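Polyphosphate:AMP phosphotransferase (Meiothermus ruber H328, PDB 5O6M) transfers phosphate from inorganic polyphosphate to nucleotides, converting AMP to ADP and ADP to ATP, and also accepts other nucleoside mono- and diphosphates. Local coordinates at residues 61-66 / 208-213; 123-128 / 163-168; 197-200 / 205-208; 226-229 / 233-236. The protein carries 1 engineered substitution. One frame throughout, in Å; residues are numbered along the deposited sequence.

Three contacts reach the parallel sheet of a P-loop-type kinase core; the fourth, interaction 3, joins two helices beside the ATP. Interactions 1 and 2 lie about 7 Å apart between centres and are tied by Gln63 NE2 to Glu126 OE2 at 2.8 Å, which links strand 57-64 to a loop of the ATP pocket. Interactions 1 and 3 share helix 203-217, and OD2 of Asp66 and OD2 of Asp199 are 3.3 Å apart, two carboxylates that come near one another. Interaction 4 sits at strand 224-228, bound to interaction 2 by Ile227 N and Phe167 O at 2.8 Å. Its Arg235 side chain lies about 12 Å from the ATP, that of Asp199 about 5 Å.

Interaction 1: 61-66 / 208-213; sequences VLQAMD and EAYEAA
The phenol ring of Tyr210 presents its outer rim to segment 61-66: CB of Gln63 lies at the edge, near the ring plane and 3.7 Å from CE1, while SD of Met65 approaches obliquely and stands 3.9 Å from CE2, a Met-aromatic contact. The ring of Phe167 meets the same tyrosine at about 35°. Bends at both chi2 (-63°) and chi3 fold the Met65 chain back along the ring, the two side chains running past each other in opposite directions. Gln63 instead crosses Tyr210 at about a right angle. Its NE2 donates to Tyr210 OH at 3.2 Å, the acceptor lying in the amide plane, and also bonds Glu126 OE2, while OE1 pairs with Ser123 OG, so the amide is held from both ends. Tyr210 OH further lies 3.1 Å from Ala64 O. A phenylalanine in place of Tyr210 would probably leave Gln63 NE2 leaning on Glu126, with the end of the strand less firmly tied to helix 203-217. Within 208-213, Tyr210 alone makes the contact with the end of strand 57-64, shortly before Lys70, which hydrogen-bonds ATP; this is consistent with the strand that leads into a P-loop.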
# COMPACT_ATOMS: atom_id res chain seq x y z
N VAL D 61 -12.65 12.18 12.75
CA VAL D 61 -13.36 12.35 11.49
C VAL D 61 -13.85 13.78 11.38
O VAL D 61 -14.40 14.34 12.34
CB VAL D 61 -14.53 11.36 11.38
CG1 VAL D 61 -15.30 11.59 10.09
CG2 VAL D 61 -14.03 9.93 11.46
N LEU D 62 -13.61 14.40 10.22
CA LEU D 62 -14.08 15.75 9.92
C LEU D 62 -14.95 15.70 8.67
O LEU D 62 -14.48 15.29 7.60
CB LEU D 62 -12.91 16.71 9.72
CG LEU D 62 -11.97 16.93 10.90
CD1 LEU D 62 -10.90 17.94 10.52
CD2 LEU D 62 -12.74 17.41 12.12
N GLN D 63 -16.21 16.12 8.80
CA GLN D 63 -17.10 16.29 7.66
C GLN D 63 -17.78 17.65 7.77
O GLN D 63 -18.04 18.15 8.87
CB GLN D 63 -18.15 15.17 7.58
CG GLN D 63 -17.59 13.77 7.26
CD GLN D 63 -17.22 13.57 5.79
OE1 GLN D 63 -16.43 12.68 5.47
NE2 GLN D 63 -17.80 14.37 4.91
N ALA D 64 -18.06 18.26 6.62
CA ALA D 64 -18.71 19.57 6.61
C ALA D 64 -19.20 19.86 5.20
O ALA D 64 -18.73 19.26 4.22
CB ALA D 64 -17.77 20.68 7.08
N MET D 65 -20.17 20.76 5.10
CA MET D 65 -20.49 21.34 3.81
C MET D 65 -19.24 22.00 3.23
O MET D 65 -18.32 22.38 3.96
CB MET D 65 -21.61 22.38 3.94
CG MET D 65 -22.92 21.83 4.50
SD MET D 65 -23.69 20.57 3.46
CE MET D 65 -23.65 21.38 1.86
N ASP D 66 -19.21 22.13 1.91
CA ASP D 66 -18.08 22.78 1.26
C ASP D 66 -17.86 24.16 1.86
O ASP D 66 -18.81 24.92 2.07
CB ASP D 66 -18.32 22.89 -0.25
CG ASP D 66 -18.49 21.54 -0.91
OD1 ASP D 66 -17.95 20.55 -0.38
OD2 ASP D 66 -19.16 21.47 -1.96
N GLU D 208 -30.05 17.00 4.23
CA GLU D 208 -30.82 15.81 4.55
C GLU D 208 -29.93 14.58 4.68
O GLU D 208 -30.10 13.77 5.59
CB GLU D 208 -31.89 15.59 3.48
CG GLU D 208 -32.96 16.67 3.46
CD GLU D 208 -33.83 16.63 2.22
OE1 GLU D 208 -33.60 15.75 1.36
OE2 GLU D 208 -34.73 17.48 2.10
N ALA D 209 -28.96 14.44 3.76
CA ALA D 209 -28.05 13.30 3.83
C ALA D 209 -27.24 13.33 5.12
O ALA D 209 -27.02 12.29 5.75
CB ALA D 209 -27.13 13.28 2.61
N TYR D 210 -26.78 14.52 5.53
CA TYR D 210 -26.02 14.61 6.77
C TYR D 210 -26.87 14.22 7.97
O TYR D 210 -26.40 13.49 8.86
CB TYR D 210 -25.44 16.01 6.94
CG TYR D 210 -24.04 16.16 6.38
CD1 TYR D 210 -22.97 15.51 6.98
CD2 TYR D 210 -23.79 16.95 5.27
CE1 TYR D 210 -21.68 15.64 6.48
CE2 TYR D 210 -22.51 17.09 4.76
CZ TYR D 210 -21.46 16.43 5.37
OH TYR D 210 -20.18 16.56 4.87
N GLU D 211 -28.11 14.68 8.03
CA GLU D 211 -28.98 14.30 9.14
C GLU D 211 -29.21 12.79 9.14
O GLU D 211 -29.19 12.15 10.20
CB GLU D 211 -30.30 15.06 9.08
CG GLU D 211 -31.23 14.73 10.24
CD GLU D 211 -32.49 15.58 10.25
OE1 GLU D 211 -33.52 15.13 9.71
OE2 GLU D 211 -32.44 16.70 10.81
N ALA D 212 -29.45 12.21 7.97
CA ALA D 212 -29.64 10.76 7.88
C ALA D 212 -28.38 10.03 8.32
O ALA D 212 -28.44 9.10 9.13
CB ALA D 212 -30.03 10.37 6.46
N ALA D 213 -27.23 10.43 7.79
CA ALA D 213 -25.97 9.79 8.15
C ALA D 213 -25.70 9.92 9.64
O ALA D 213 -25.35 8.94 10.31
CB ALA D 213 -24.82 10.39 7.34

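Interaction 2: 123-128 / 163-168; sequences SHYEDV and ILKFFL. With ATP (adenosine-5'-triphosphate), chain X.
A buried lysine-to-phenol hydrogen bond joins the loop that follows strand 117-121 to strand 161-169 in the interior of the core. Lys165 NZ donates to Tyr125 OH at 2.7 Å, and the two side chains cross at about a right angle. The lysine chain is extended as far as CD, which lies obliquely to the Tyr125 ring, 3.7 Å from CE2; the bend at chi3 (-69°) then turns CE and NZ toward the hydroxyl. NZ is satisfied further by a salt bridge to Glu153 and by Thr217 O; His124 NE2 bonds the other carboxylate oxygen of Glu153, which also receives a weak bond from Tyr125 OH. This web places the buried lysine charge beside a carboxylate that probably balances it. Within the loop, Tyr125 N donates almost straight to Ser123 OG at 3.2 Å, an ST turn, and CD2 of Tyr125 lies 3.8 Å above one face of the His124 ring, toward its rim. The same 3-10 turn offers its next two residues to the nucleotide. The CB of Glu126 packs 3.4 Å from ATP N7 and its OE1 accepts a weak bond from the ribose O2' at 3.3 Å, while Asp127 OD1 accepts a weak one from N6 at 3.1 Å. The Lys165-Tyr125 bond thus ties the turn that meets the adenosine to strand 161-169. Around the pair, Ile149 of helix 145-158 packs on Tyr125, Trp224 of strand 224-228 meets its ring edge-to-face and also touches Lys165, and Val61 of strand 57-64 adjoins the lysine within the sheet.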
# COMPACT_ATOMS: atom_id res chain seq x y z
N SER D 123 -14.23 11.28 4.60
CA SER D 123 -14.13 9.92 5.13
C SER D 123 -15.04 8.99 4.34
O SER D 123 -15.55 9.34 3.26
CB SER D 123 -14.49 9.89 6.62
OG SER D 123 -15.86 10.18 6.79
N HIS D 124 -15.25 7.80 4.90
CA HIS D 124 -16.21 6.84 4.37
C HIS D 124 -17.63 7.40 4.32
O HIS D 124 -18.47 6.85 3.61
CB HIS D 124 -16.18 5.57 5.23
CG HIS D 124 -16.15 5.83 6.70
ND1 HIS D 124 -15.14 6.55 7.31
CD2 HIS D 124 -16.98 5.45 7.70
CE1 HIS D 124 -15.36 6.62 8.61
NE2 HIS D 124 -16.48 5.95 8.87
N TYR D 125 -17.91 8.47 5.07
CA TYR D 125 -19.26 9.03 5.07
C TYR D 125 -19.61 9.65 3.72
O TYR D 125 -20.80 9.73 3.39
CB TYR D 125 -19.41 10.04 6.20
CG TYR D 125 -19.50 9.36 7.55
CD1 TYR D 125 -20.70 8.82 7.99
CD2 TYR D 125 -18.39 9.22 8.36
CE1 TYR D 125 -20.79 8.17 9.21
CE2 TYR D 125 -18.47 8.57 9.58
CZ TYR D 125 -19.68 8.05 10.00
OH TYR D 125 -19.77 7.40 11.21
N GLU D 126 -18.62 10.05 2.93
CA GLU D 126 -18.89 10.53 1.58
C GLU D 126 -19.65 9.51 0.75
O GLU D 126 -20.32 9.88 -0.21
CB GLU D 126 -17.59 10.93 0.88
CG GLU D 126 -16.88 12.11 1.52
CD GLU D 126 -17.61 13.43 1.28
OE1 GLU D 126 -18.32 13.54 0.26
OE2 GLU D 126 -17.46 14.35 2.11
N ASP D 127 -19.54 8.22 1.08
CA ASP D 127 -20.23 7.18 0.33
C ASP D 127 -21.70 7.03 0.72
O ASP D 127 -22.38 6.15 0.18
CB ASP D 127 -19.50 5.85 0.47
CG ASP D 127 -18.18 5.82 -0.29
OD1 ASP D 127 -18.22 5.83 -1.54
OD2 ASP D 127 -17.11 5.80 0.35
N VAL D 128 -22.20 7.86 1.64
CA VAL D 128 -23.63 7.98 1.87
C VAL D 128 -23.99 9.46 1.87
O VAL D 128 -25.05 9.86 2.36
CB VAL D 128 -24.06 7.32 3.19
CG1 VAL D 128 -23.83 5.81 3.13
CG2 VAL D 128 -23.35 7.96 4.37
N ILE D 163 -12.73 6.89 18.69
CA ILE D 163 -13.30 7.49 17.49
C ILE D 163 -14.03 8.77 17.87
O ILE D 163 -14.92 8.76 18.72
CB ILE D 163 -14.26 6.52 16.77
CG1 ILE D 163 -13.53 5.23 16.41
CG2 ILE D 163 -14.85 7.18 15.53
CD1 ILE D 163 -14.44 4.17 15.81
N LEU D 164 -13.65 9.87 17.23
CA LEU D 164 -14.37 11.13 17.34
C LEU D 164 -14.80 11.56 15.94
O LEU D 164 -13.97 11.64 15.03
CB LEU D 164 -13.51 12.22 17.98
CG LEU D 164 -13.09 12.04 19.44
CD1 LEU D 164 -12.90 13.39 20.12
CD2 LEU D 164 -14.11 11.20 20.20
N LYS D 165 -16.08 11.87 15.79
CA LYS D 165 -16.62 12.34 14.52
C LYS D 165 -17.19 13.74 14.72
O LYS D 165 -18.02 13.95 15.61
CB LYS D 165 -17.67 11.38 13.97
CG LYS D 165 -17.13 9.98 13.71
CD LYS D 165 -18.20 9.02 13.22
CE LYS D 165 -19.21 8.68 14.29
NZ LYS D 165 -20.11 7.57 13.84
N PHE D 166 -16.71 14.69 13.92
CA PHE D 166 -17.11 16.08 14.02
C PHE D 166 -17.80 16.50 12.73
O PHE D 166 -17.22 16.38 11.65
CB PHE D 166 -15.90 16.98 14.29
CG PHE D 166 -15.23 16.74 15.61
CD1 PHE D 166 -15.77 17.26 16.78
CD2 PHE D 166 -14.07 16.00 15.69
CE1 PHE D 166 -15.16 17.05 18.00
CE2 PHE D 166 -13.45 15.78 16.91
CZ PHE D 166 -13.99 16.31 18.07
N PHE D 167 -19.04 16.96 12.85
CA PHE D 167 -19.71 17.67 11.77
C PHE D 167 -19.62 19.16 12.07
O PHE D 167 -20.21 19.64 13.04
CB PHE D 167 -21.17 17.21 11.63
CG PHE D 167 -21.92 17.92 10.53
CD1 PHE D 167 -21.50 17.82 9.21
CD2 PHE D 167 -23.04 18.69 10.81
CE1 PHE D 167 -22.18 18.47 8.20
CE2 PHE D 167 -23.73 19.34 9.80
CZ PHE D 167 -23.30 19.23 8.49
N LEU D 168 -18.85 19.89 11.27
CA LEU D 168 -18.76 21.34 11.41
C LEU D 168 -19.95 21.96 10.69
O LEU D 168 -20.05 21.88 9.46
CB LEU D 168 -17.44 21.87 10.86
CG LEU D 168 -16.17 21.15 11.32
CD1 LEU D 168 -14.93 21.75 10.67
CD2 LEU D 168 -16.04 21.14 12.84
PG ATP X . -11.85 19.69 -0.30
O1G ATP X . -11.85 18.51 0.63
O2G ATP X . -13.24 20.26 -0.53
O3G ATP X . -10.92 20.82 0.17
PB ATP X . -9.99 19.42 -2.55
O1B ATP X . -10.16 20.29 -3.74
O2B ATP X . -8.92 19.86 -1.54
O3B ATP X . -11.35 19.23 -1.75
PA ATP X . -10.19 16.47 -2.70
O1A ATP X . -9.72 15.99 -1.38
O2A ATP X . -9.71 15.61 -3.87
O3A ATP X . -9.63 17.93 -2.98
O5' ATP X . -11.83 16.41 -2.78
C5' ATP X . -12.49 16.43 -4.06
C4' ATP X . -13.90 15.89 -4.00
O4' ATP X . -13.91 14.47 -3.74
C3' ATP X . -14.84 16.51 -2.95
O3' ATP X . -15.83 17.30 -3.61
C2' ATP X . -15.48 15.30 -2.26
O2' ATP X . -16.88 15.43 -2.06
C1' ATP X . -15.21 14.20 -3.29
N9 ATP X . -15.30 12.84 -2.78
C8 ATP X . -14.75 12.32 -1.64
N7 ATP X . -15.10 11.08 -1.39
C5 ATP X . -15.94 10.76 -2.45
C6 ATP X . -16.66 9.59 -2.76
N6 ATP X . -16.70 8.50 -1.99
N1 ATP X . -17.40 9.60 -3.90
C2 ATP X . -17.41 10.70 -4.65
N3 ATP X . -16.79 11.86 -4.44
C4 ATP X . -16.07 11.83 -3.32

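Interaction 3: 197-200 / 205-208; sequences LEDR and RYQE
Tyr206 lays one edge of its ring along the side chain of Asp199, with CE1 3.9 Å from CB and OD1 at the ring edge, near its plane, 3.5 Å from CE1. The ring and the carboxylate stand almost perpendicular, their planes 84° apart. Tyr206 OH donates to Asp199 OD1 at 3.0 Å and comes from above the carboxylate plane, 70° out of it, so the bond does not use the usual in-plane approach. The backbone O of Asp199 lies 3.7 Å from Tyr206 CD1. In Asp199, CG lies beside its own backbone N (chi1 -73°), and this brings the carboxylate nearer to the other helix than the start of the side chain. OD1 carries a second load, a salt bridge from Lys134 NZ, which would help to balance a charge lying close to the carboxylate of Asp66. The aspartate side chain is about 5 Å from the bound ATP, so the tyrosine probably helps to position an acid close to the nucleotide. A leucine in place of Tyr206 has no hydroxyl for OD1, and the carboxylate would probably be freer to turn about chi2 and lean more on Lys134. Helices 195-201 and 203-217 follow each other in the chain, with these side chains bridging the turn between them. Val130 and Val133 of helix 130-133 and Met65 from the loop after strand 57-64 pack on Tyr206, while Leu197 and Arg200 reach the C-terminal residues Ile266 and Glu267 of a second subunit.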
# COMPACT_ATOMS: atom_id res chain seq x y z
N LEU D 197 -20.33 25.18 -6.76
CA LEU D 197 -21.62 25.80 -7.01
C LEU D 197 -22.72 24.75 -7.17
O LEU D 197 -23.79 24.86 -6.57
CB LEU D 197 -21.53 26.70 -8.25
CG LEU D 197 -20.53 27.85 -8.10
CD1 LEU D 197 -20.54 28.74 -9.33
CD2 LEU D 197 -20.83 28.65 -6.84
N GLU D 198 -22.46 23.72 -7.99
CA GLU D 198 -23.46 22.67 -8.17
C GLU D 198 -23.78 21.97 -6.86
O GLU D 198 -24.93 21.56 -6.64
CB GLU D 198 -22.97 21.65 -9.20
CG GLU D 198 -22.86 22.19 -10.61
CD GLU D 198 -22.36 21.16 -11.60
OE1 GLU D 198 -21.96 20.06 -11.15
OE2 GLU D 198 -22.36 21.44 -12.81
N ASP D 199 -22.80 21.82 -5.97
CA ASP D 199 -23.08 21.27 -4.65
C ASP D 199 -23.85 22.26 -3.79
O ASP D 199 -24.69 21.86 -2.99
CB ASP D 199 -21.78 20.85 -3.96
CG ASP D 199 -21.18 19.59 -4.56
OD1 ASP D 199 -21.93 18.76 -5.10
OD2 ASP D 199 -19.94 19.43 -4.48
N ARG D 200 -23.57 23.56 -3.95
CA ARG D 200 -24.32 24.56 -3.20
C ARG D 200 -25.78 24.60 -3.63
O ARG D 200 -26.68 24.74 -2.80
CB ARG D 200 -23.69 25.94 -3.38
CG ARG D 200 -24.61 27.04 -2.90
CD ARG D 200 -23.91 28.35 -2.69
NE ARG D 200 -24.88 29.36 -2.29
CZ ARG D 200 -25.27 29.56 -1.04
NH1 ARG D 200 -24.76 28.82 -0.07
NH2 ARG D 200 -26.17 30.50 -0.76
N ARG D 205 -30.55 18.93 -0.19
CA ARG D 205 -30.37 17.49 -0.29
C ARG D 205 -29.14 17.02 0.48
O ARG D 205 -29.15 15.93 1.06
CB ARG D 205 -30.30 17.06 -1.75
CG ARG D 205 -31.63 17.11 -2.48
CD ARG D 205 -31.62 16.21 -3.71
NE ARG D 205 -31.88 16.95 -4.94
CZ ARG D 205 -33.06 16.98 -5.57
NH1 ARG D 205 -33.20 17.68 -6.69
NH2 ARG D 205 -34.09 16.31 -5.07
N TYR D 206 -28.08 17.84 0.51
CA TYR D 206 -26.91 17.51 1.32
C TYR D 206 -27.24 17.57 2.81
O TYR D 206 -26.82 16.68 3.57
CB TYR D 206 -25.75 18.45 0.99
CG TYR D 206 -24.84 17.95 -0.11
CD1 TYR D 206 -24.84 18.54 -1.36
CD2 TYR D 206 -23.99 16.87 0.11
CE1 TYR D 206 -24.00 18.08 -2.37
CE2 TYR D 206 -23.15 16.41 -0.89
CZ TYR D 206 -23.16 17.01 -2.13
OH TYR D 206 -22.33 16.54 -3.12
N GLN D 207 -27.96 18.60 3.25
CA GLN D 207 -28.33 18.68 4.66
C GLN D 207 -29.14 17.46 5.09
O GLN D 207 -28.96 16.94 6.20
CB GLN D 207 -29.11 19.97 4.94
CG GLN D 207 -28.31 21.23 4.66
CD GLN D 207 -27.32 21.54 5.76
OE1 GLN D 207 -27.70 21.84 6.89
NE2 GLN D 207 -26.03 21.47 5.43
N GLU D 208 -30.05 17.00 4.23
CA GLU D 208 -30.82 15.81 4.55
C GLU D 208 -29.93 14.58 4.68
O GLU D 208 -30.10 13.77 5.59
CB GLU D 208 -31.89 15.59 3.48
CG GLU D 208 -32.96 16.67 3.46
CD GLU D 208 -33.83 16.63 2.22
OE1 GLU D 208 -33.60 15.75 1.36
OE2 GLU D 208 -34.73 17.48 2.10

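Interaction 4: 226-229 / 233-236; sequences VIPA and WYRN. With PO4 (phosphate ion), chain B; PO4 (phosphate ion), chain C.
OD1 of Asn236 is gripped side-on by two nitrogens of Arg235, NE at 3.0 Å and NH2 at 2.9 Å, and the aliphatic part of that arginine is what packs on segment 226-229. The acceptor lies close to the guanidinium plane, although NE stands well above the carbonyl plane of the amide. Farther out, NH2 and NH1 hold a phosphate ion, with NH2 3.0 Å from its O2, and the backbone N of Trp233 donates to O2 of a second phosphate at 2.7 Å. These ions probably come from the crystallisation liquor, yet they are consistent with an anion-attracting surface here. The contact is the tight return from strand 224-228, an outermost strand of the chain's parallel sheet, into helix 232-249, as in the strand-helix alternation of P-loop folds. Arg235 CG is anti to N (chi1 174°), which sends the chain across the strand end: CG2 of Ile227 touches Arg235 CA at 3.9 Å and CB of Ala229 lies 3.9 Å from CD. Beside it, CG of Pro228 packs against CE2 of Tyr234 at 3.9 Å, and Pro228 O sits at the ring edge, in plane, 3.7 Å from CD2. The Tyr234 hydroxyl bonds Tyr4 OH and Ala24 N.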
# COMPACT_ATOMS: atom_id res chain seq x y z
N VAL D 226 -21.96 17.60 16.70
CA VAL D 226 -22.32 18.72 15.84
C VAL D 226 -21.65 19.96 16.41
O VAL D 226 -21.86 20.30 17.58
CB VAL D 226 -23.84 18.89 15.75
CG1 VAL D 226 -24.18 20.10 14.90
CG2 VAL D 226 -24.48 17.64 15.17
N ILE D 227 -20.84 20.62 15.60
CA ILE D 227 -20.01 21.74 16.02
C ILE D 227 -20.58 23.01 15.40
O ILE D 227 -20.52 23.18 14.17
CB ILE D 227 -18.54 21.54 15.63
CG1 ILE D 227 -18.01 20.20 16.17
CG2 ILE D 227 -17.69 22.72 16.11
CD1 ILE D 227 -18.05 20.10 17.69
N PRO D 228 -21.16 23.92 16.18
CA PRO D 228 -21.51 25.24 15.63
C PRO D 228 -20.27 25.88 15.05
O PRO D 228 -19.32 26.19 15.78
CB PRO D 228 -22.05 26.01 16.84
CG PRO D 228 -22.42 24.95 17.85
CD PRO D 228 -21.45 23.83 17.63
N ALA D 229 -20.24 26.06 13.73
CA ALA D 229 -19.01 26.41 13.04
C ALA D 229 -19.10 27.70 12.24
O ALA D 229 -18.20 27.98 11.44
CB ALA D 229 -18.59 25.25 12.12
N TRP D 233 -13.56 30.94 15.85
CA TRP D 233 -12.98 30.87 17.19
C TRP D 233 -13.73 29.87 18.06
O TRP D 233 -13.13 29.16 18.87
CB TRP D 233 -12.97 32.25 17.84
CG TRP D 233 -14.32 32.88 18.04
CD1 TRP D 233 -14.96 33.74 17.19
CD2 TRP D 233 -15.18 32.73 19.18
NE1 TRP D 233 -16.17 34.12 17.72
CE2 TRP D 233 -16.33 33.51 18.94
CE3 TRP D 233 -15.10 32.00 20.37
CZ2 TRP D 233 -17.39 33.59 19.85
CZ3 TRP D 233 -16.14 32.08 21.27
CH2 TRP D 233 -17.27 32.86 21.01
N TYR D 234 -15.06 29.78 17.89
CA TYR D 234 -15.83 28.84 18.69
C TYR D 234 -15.65 27.41 18.18
O TYR D 234 -15.43 26.48 18.96
CB TYR D 234 -17.31 29.22 18.69
CG TYR D 234 -18.13 28.41 19.67
CD1 TYR D 234 -18.01 28.63 21.04
CD2 TYR D 234 -19.01 27.44 19.24
CE1 TYR D 234 -18.75 27.90 21.95
CE2 TYR D 234 -19.76 26.71 20.14
CZ TYR D 234 -19.63 26.95 21.49
OH TYR D 234 -20.37 26.22 22.40
N ARG D 235 -15.73 27.24 16.86
CA ARG D 235 -15.47 25.93 16.26
C ARG D 235 -14.13 25.38 16.74
O ARG D 235 -14.05 24.25 17.23
CB ARG D 235 -15.49 26.05 14.73
CG ARG D 235 -15.09 24.80 13.98
CD ARG D 235 -14.68 25.16 12.56
NE ARG D 235 -13.34 25.75 12.52
CZ ARG D 235 -12.91 26.56 11.56
NH1 ARG D 235 -13.71 26.90 10.56
NH2 ARG D 235 -11.67 27.04 11.61
N ASN D 236 -13.07 26.17 16.59
CA ASN D 236 -11.74 25.73 17.00
C ASN D 236 -11.68 25.44 18.50
O ASN D 236 -11.08 24.45 18.92
CB ASN D 236 -10.70 26.78 16.62
CG ASN D 236 -10.64 27.02 15.12
OD1 ASN D 236 -11.01 26.16 14.33
ND2 ASN D 236 -10.16 28.20 14.73
P PO4 B . -10.77 29.38 8.68
O1 PO4 B . -11.13 30.76 8.19
O2 PO4 B . -10.54 29.41 10.17
O3 PO4 B . -9.51 28.91 8.00
O4 PO4 B . -11.91 28.43 8.36
P PO4 C . -13.57 34.19 13.19
O1 PO4 C . -14.00 35.54 13.73
O2 PO4 C . -13.50 33.19 14.32
O3 PO4 C . -12.22 34.32 12.53
O4 PO4 C . -14.59 33.72 12.18